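Local coordinates for N-glycosylase/DNA lyase (Methanocaldococcus jannaschii, PDB 3FHF), which belongs to the helix-hairpin-helix superfamily of DNA glycosylases and lyases, and folds into helices joined by loops, at residues 53-58 with 135-140; 151-156 with 184-189. All coordinates share one frame; numbering follows the deposited sequence.

How the interactions relate
From the N terminus, interaction 1 comes first: it brings the end of helix 41-54 and the turn that follows against helix 135-144 and closes a loop of 76 mostly helical residues. Interaction 2 then joins 151-156, the approach to helix 155-163, to helix 176-192, closing a shorter loop of 27 residues. The contacts run in series, neither nested nor crossing, with centres about 14 Å apart. They meet where 151-156 lies along helix 135-144: His-140 CA packs at 3.7 Å from Ile-152 CG1, and Lys-136 CE at 3.5 Å from Ile-152 CG2. Helix 135-144 thus stands between the turn of interaction 1 and the loop of interaction 2.

Interaction 1: residues 53-58 with 135-140; sequences LTANFT and YKEASH
Thr-54 meets helix 135-144 with both branches of its side chain. Its OG1 lies at the edge of the His-140 ring, near the ring plane and 3.6 Å from CE1, the two side chains approaching from opposite directions. The methyl CG2 takes the other neighbour: it sits 3.6 Å from Lys-136 NZ, where the two side chains cross at about a right angle, and 4.1 Å from His-140 CE1. Lys-136 and His-140 both start with CG anti to the backbone N (chi1 -177° and -171°), and one turn of helix separates them, so their ends arrive as neighbours around the one threonine. Beside this group, Ala-55 CB makes a looser approach of 4.3 Å to Glu-137 OE1.

The helix 135-144 that carries these side chains is the second helix of the helix-hairpin-helix motif, following helix 119-129 and the hairpin that ends at Gly-134. Glu-137 OE2 turns back on that hairpin and accepts a hydrogen bond from Gly-134 N.

Two polar atoms of the contact have partners outside it: Thr-54 OG1 bonds to Phe-50 O, and His-140 NE2 to OXT of the C-terminal Lys-214. A type II turn from Thr-54 to Phe-57, closed by a weak bond between Phe-57 N and Thr-54 O of 2.9 Å, leads the chain away, and Arg-96 NH1 bonds to Ala-55 O. Within helix 135-144, Tyr-135 O accepts from both Ser-139 N and Ser-139 OG, one turn on, which come from opposite faces of the carbonyl plane.

Interaction 2: residues 151-156 with 184-189; sequences AIIDRH and NILRDI
Leu-186 reaches out of helix 176-192 and sets its CD1 methyl against two residues of the 151-156 loop, Ala-151 and Ile-153. CD1 lies 3.8 Å from Ala-151 CB and 4.1 Å from Ile-153 CG1, so one branch of the leucine makes both apolar contacts. With chi2 at 171° CD1 continues the line of the side chain away from CA, which gives it its reach. The Ala-151 methyl points at the helix and, short as it is, touches Leu-186 because the backbones are nearest here, the CA atoms of Ala-151 and Leu-186 being 7.2 Å apart. Ile-153 meets the leucine with its CG1 methylene, and not with the CD1 end of that branch, while the intervening Ile-152 turns away from helix 176-192 to pack on Lys-136, His-140 and Arg-143. All three touching residues are buried, and Leu-186 also rests on Leu-197 of helix 197-209.

The loop is fixed by polar bonds from the same helix 176-192. Glu-183 OE1 accepts from Ala-151 N, and the hydroxyl of Tyr-179 bonds to both Ala-151 O and Ile-153 N, bracketing the peptide groups around Ile-152. Next to the apolar patch Arg-187 forms a salt bridge through NE with Asp-149 and a weak hydrogen bond from NH1 to Asn-184 OD1, 3.0 Å long.

Beyond Ile-153 the chain enters helix 155-163, with Asp-154 as its N-cap: OD2 accepts from Ile-157 N and, weakly, with an N-H...O angle of 127°, from His-156 N. The order of elements, the second helix of the hairpin motif, then a loop, then an aspartate that caps the next helix, is that of the helix-hairpin-helix DNA glycosylases.

Interaction 1: residues 53-58 with 135-140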
loop_
_atom_site.group_PDB
_atom_site.type_symbol
_atom_site.label_atom_id
_atom_site.label_comp_id
_atom_site.label_asym_id
_atom_site.label_seq_id
_atom_site.Cartn_x
_atom_site.Cartn_y
_atom_site.Cartn_z
ATOM N N LEU A 53 -3.202 -0.790 -9.991
ATOM C CA LEU A 53 -2.165 -1.176 -10.947
ATOM C C LEU A 53 -0.922 -1.843 -10.350
ATOM O O LEU A 53 -0.192 -2.537 -11.063
ATOM C CB LEU A 53 -1.716 0.052 -11.744
ATOM C CG LEU A 53 -2.752 0.772 -12.606
ATOM C CD1 LEU A 53 -2.124 2.039 -13.177
ATOM C CD2 LEU A 53 -3.229 -0.151 -13.735
ATOM N N THR A 54 -0.687 -1.634 -9.056
ATOM C CA THR A 54 0.484 -2.182 -8.363
ATOM C C THR A 54 0.746 -3.683 -8.517
ATOM O O THR A 54 1.880 -4.091 -8.774
ATOM C CB THR A 54 0.428 -1.856 -6.844
ATOM O OG1 THR A 54 0.564 -0.442 -6.655
ATOM C CG2 THR A 54 1.546 -2.572 -6.093
ATOM N N ALA A 55 -0.291 -4.499 -8.343
ATOM C CA ALA A 55 -0.147 -5.949 -8.449
ATOM C C ALA A 55 0.528 -6.383 -9.747
ATOM O O ALA A 55 0.104 -5.997 -10.837
ATOM C CB ALA A 55 -1.513 -6.617 -8.327
ATOM N N ASN A 56 1.582 -7.185 -9.617
ATOM C CA ASN A 56 2.328 -7.692 -10.767
ATOM C C ASN A 56 2.984 -6.553 -11.531
ATOM O O ASN A 56 3.124 -6.620 -12.752
ATOM C CB ASN A 56 1.391 -8.455 -11.709
ATOM C CG ASN A 56 0.633 -9.559 -11.008
ATOM O OD1 ASN A 56 1.223 -10.536 -10.541
ATOM N ND2 ASN A 56 -0.685 -9.411 -10.926
ATOM N N PHE A 57 3.393 -5.512 -10.816
ATOM C CA PHE A 57 4.011 -4.365 -11.465
ATOM C C PHE A 57 5.060 -3.735 -10.554
ATOM O O PHE A 57 5.521 -4.356 -9.595
ATOM C CB PHE A 57 2.923 -3.345 -11.823
ATOM C CG PHE A 57 3.261 -2.469 -12.997
ATOM C CD1 PHE A 57 3.686 -3.024 -14.200
ATOM C CD2 PHE A 57 3.122 -1.087 -12.912
ATOM C CE1 PHE A 57 3.968 -2.217 -15.303
ATOM C CE2 PHE A 57 3.401 -0.271 -14.011
ATOM C CZ PHE A 57 3.824 -0.839 -15.207
ATOM N N THR A 58 5.439 -2.501 -10.862
ATOM C CA THR A 58 6.432 -1.787 -10.074
ATOM C C THR A 58 5.884 -0.436 -9.622
ATOM O O THR A 58 5.135 0.210 -10.352
ATOM C CB THR A 58 7.720 -1.569 -10.896
ATOM O OG1 THR A 58 8.419 -2.813 -11.021
ATOM C CG2 THR A 58 8.626 -0.556 -10.231
ATOM N N TYR A 135 -7.510 -6.799 0.542
ATOM C CA TYR A 135 -7.041 -6.149 1.766
ATOM C C TYR A 135 -5.678 -5.486 1.611
ATOM O O TYR A 135 -5.431 -4.422 2.193
ATOM C CB TYR A 135 -7.021 -7.122 2.954
ATOM C CG TYR A 135 -8.339 -7.136 3.699
ATOM C CD1 TYR A 135 -9.403 -7.924 3.259
ATOM C CD2 TYR A 135 -8.559 -6.276 4.776
ATOM C CE1 TYR A 135 -10.659 -7.849 3.866
ATOM C CE2 TYR A 135 -9.812 -6.189 5.388
ATOM C CZ TYR A 135 -10.855 -6.976 4.924
ATOM O OH TYR A 135 -12.100 -6.868 5.499
ATOM N N LYS A 136 -4.798 -6.093 0.824
ATOM C CA LYS A 136 -3.475 -5.509 0.623
ATOM C C LYS A 136 -3.579 -4.199 -0.152
ATOM O O LYS A 136 -2.963 -3.204 0.236
ATOM C CB LYS A 136 -2.563 -6.479 -0.124
ATOM C CG LYS A 136 -1.123 -5.984 -0.333
ATOM C CD LYS A 136 -1.007 -4.947 -1.447
ATOM C CE LYS A 136 0.448 -4.647 -1.777
ATOM N NZ LYS A 136 0.566 -3.571 -2.792
ATOM N N GLU A 137 -4.350 -4.201 -1.241
ATOM C CA GLU A 137 -4.516 -3.005 -2.060
ATOM C C GLU A 137 -5.230 -1.870 -1.337
ATOM O O GLU A 137 -4.886 -0.700 -1.518
ATOM C CB GLU A 137 -5.275 -3.321 -3.349
ATOM C CG GLU A 137 -4.495 -4.176 -4.333
ATOM C CD GLU A 137 -4.539 -5.661 -4.005
ATOM O OE1 GLU A 137 -3.779 -6.419 -4.643
ATOM O OE2 GLU A 137 -5.328 -6.069 -3.124
ATOM N N ALA A 138 -6.227 -2.223 -0.531
ATOM C CA ALA A 138 -6.994 -1.247 0.225
ATOM C C ALA A 138 -6.102 -0.583 1.272
ATOM O O ALA A 138 -6.161 0.629 1.478
ATOM C CB ALA A 138 -8.182 -1.932 0.906
ATOM N N SER A 139 -5.286 -1.392 1.940
ATOM C CA SER A 139 -4.376 -0.898 2.956
ATOM C C SER A 139 -3.334 0.025 2.322
ATOM O O SER A 139 -2.992 1.072 2.870
ATOM C CB SER A 139 -3.668 -2.075 3.635
ATOM O OG SER A 139 -4.616 -2.993 4.159
ATOM N N HIS A 140 -2.838 -0.386 1.162
ATOM C CA HIS A 140 -1.831 0.367 0.434
ATOM C C HIS A 140 -2.405 1.749 0.100
ATOM O O HIS A 140 -1.759 2.783 0.324
ATOM C CB HIS A 140 -1.461 -0.402 -0.840
ATOM C CG HIS A 140 -0.278 0.157 -1.568
ATOM N ND1 HIS A 140 0.088 -0.273 -2.825
ATOM C CD2 HIS A 140 0.631 1.095 -1.213
ATOM C CE1 HIS A 140 1.172 0.376 -3.213
ATOM N NE2 HIS A 140 1.521 1.211 -2.252
#

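Interaction 2: residues 151-156 with 184-189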
loop_
_atom_site.group_PDB
_atom_site.type_symbol
_atom_site.label_atom_id
_atom_site.label_comp_id
_atom_site.label_asym_id
_atom_site.label_seq_id
_atom_site.Cartn_x
_atom_site.Cartn_y
_atom_site.Cartn_z
ATOM N N ALA A 151 -1.464 -2.142 7.794
ATOM C CA ALA A 151 -0.287 -2.778 7.222
ATOM C C ALA A 151 -0.562 -3.170 5.783
ATOM O O ALA A 151 -1.695 -3.504 5.427
ATOM C CB ALA A 151 0.086 -4.022 8.039
ATOM N N ILE A 152 0.484 -3.114 4.963
ATOM C CA ILE A 152 0.413 -3.494 3.559
ATOM C C ILE A 152 1.153 -4.820 3.538
ATOM O O ILE A 152 2.381 -4.855 3.495
ATOM C CB ILE A 152 1.157 -2.486 2.664
ATOM C CG1 ILE A 152 0.580 -1.083 2.877
ATOM C CG2 ILE A 152 1.032 -2.895 1.208
ATOM C CD1 ILE A 152 1.432 0.032 2.276
ATOM N N ILE A 153 0.401 -5.909 3.569
ATOM C CA ILE A 153 0.991 -7.233 3.621
ATOM C C ILE A 153 1.188 -7.841 2.240
ATOM O O ILE A 153 0.291 -8.463 1.685
ATOM C CB ILE A 153 0.121 -8.147 4.517
ATOM C CG1 ILE A 153 -0.096 -7.458 5.871
ATOM C CG2 ILE A 153 0.793 -9.497 4.726
ATOM C CD1 ILE A 153 -0.960 -8.258 6.856
ATOM N N ASP A 154 2.384 -7.631 1.697
ATOM C CA ASP A 154 2.769 -8.127 0.378
ATOM C C ASP A 154 3.458 -9.485 0.485
ATOM O O ASP A 154 3.748 -9.958 1.579
ATOM C CB ASP A 154 3.742 -7.147 -0.278
ATOM C CG ASP A 154 4.939 -6.851 0.603
ATOM O OD1 ASP A 154 4.879 -5.876 1.377
ATOM O OD2 ASP A 154 5.933 -7.606 0.542
ATOM N N ARG A 155 3.751 -10.084 -0.667
ATOM C CA ARG A 155 4.400 -11.387 -0.716
ATOM C C ARG A 155 5.830 -11.390 -0.176
ATOM O O ARG A 155 6.349 -12.439 0.202
ATOM C CB ARG A 155 4.393 -11.922 -2.157
ATOM C CG ARG A 155 5.240 -11.131 -3.155
ATOM C CD ARG A 155 5.122 -11.737 -4.561
ATOM N NE ARG A 155 6.034 -11.129 -5.531
ATOM C CZ ARG A 155 5.982 -9.860 -5.929
ATOM N NH1 ARG A 155 5.059 -9.042 -5.444
ATOM N NH2 ARG A 155 6.858 -9.407 -6.817
ATOM N N HIS A 156 6.476 -10.229 -0.136
ATOM C CA HIS A 156 7.845 -10.178 0.359
ATOM C C HIS A 156 7.885 -10.183 1.881
ATOM O O HIS A 156 8.696 -10.891 2.484
ATOM C CB HIS A 156 8.567 -8.951 -0.206
ATOM C CG HIS A 156 8.545 -8.893 -1.701
ATOM N ND1 HIS A 156 9.156 -9.847 -2.488
ATOM C CD2 HIS A 156 7.899 -8.061 -2.552
ATOM C CE1 HIS A 156 8.882 -9.608 -3.758
ATOM N NE2 HIS A 156 8.120 -8.532 -3.825
ATOM N N ASN A 184 -1.551 -7.414 13.058
ATOM C CA ASN A 184 -1.304 -7.188 14.478
ATOM C C ASN A 184 0.116 -7.519 14.928
ATOM O O ASN A 184 0.641 -6.893 15.848
ATOM C CB ASN A 184 -2.320 -7.960 15.323
ATOM C CG ASN A 184 -3.491 -7.096 15.741
ATOM O OD1 ASN A 184 -3.315 -6.124 16.476
ATOM N ND2 ASN A 184 -4.688 -7.435 15.268
ATOM N N ILE A 185 0.740 -8.505 14.293
ATOM C CA ILE A 185 2.117 -8.847 14.639
ATOM C C ILE A 185 2.994 -7.664 14.188
ATOM O O ILE A 185 3.847 -7.176 14.927
ATOM C CB ILE A 185 2.574 -10.136 13.907
ATOM C CG1 ILE A 185 1.751 -11.332 14.397
ATOM C CG2 ILE A 185 4.062 -10.392 14.167
ATOM C CD1 ILE A 185 1.955 -12.586 13.576
ATOM N N LEU A 186 2.759 -7.196 12.969
ATOM C CA LEU A 186 3.520 -6.074 12.436
ATOM C C LEU A 186 3.290 -4.844 13.291
ATOM O O LEU A 186 4.207 -4.058 13.515
ATOM C CB LEU A 186 3.111 -5.792 10.988
ATOM C CG LEU A 186 3.491 -6.888 9.982
ATOM C CD1 LEU A 186 2.853 -6.614 8.635
ATOM C CD2 LEU A 186 5.003 -6.948 9.850
ATOM N N ARG A 187 2.063 -4.686 13.775
ATOM C CA ARG A 187 1.719 -3.552 14.622
ATOM C C ARG A 187 2.525 -3.611 15.923
ATOM O O ARG A 187 2.982 -2.578 16.415
ATOM C CB ARG A 187 0.209 -3.547 14.910
ATOM C CG ARG A 187 -0.274 -2.366 15.765
ATOM C CD ARG A 187 -1.799 -2.348 15.895
ATOM N NE ARG A 187 -2.471 -1.984 14.645
ATOM C CZ ARG A 187 -3.218 -2.810 13.919
ATOM N NH1 ARG A 187 -3.402 -4.066 14.304
ATOM N NH2 ARG A 187 -3.788 -2.376 12.801
ATOM N N ASP A 188 2.709 -4.813 16.475
ATOM C CA ASP A 188 3.494 -4.971 17.710
ATOM C C ASP A 188 4.960 -4.628 17.441
ATOM O O ASP A 188 5.616 -3.964 18.247
ATOM C CB ASP A 188 3.412 -6.406 18.252
ATOM C CG ASP A 188 2.015 -6.788 18.717
ATOM O OD1 ASP A 188 1.343 -5.942 19.344
ATOM O OD2 ASP A 188 1.594 -7.941 18.467
ATOM N N ILE A 189 5.485 -5.101 16.315
ATOM C CA ILE A 189 6.867 -4.794 15.963
ATOM C C ILE A 189 6.992 -3.273 15.876
ATOM O O ILE A 189 7.933 -2.687 16.406
ATOM C CB ILE A 189 7.257 -5.436 14.608
ATOM C CG1 ILE A 189 7.419 -6.948 14.793
ATOM C CG2 ILE A 189 8.556 -4.818 14.080
ATOM C CD1 ILE A 189 7.600 -7.720 13.502
#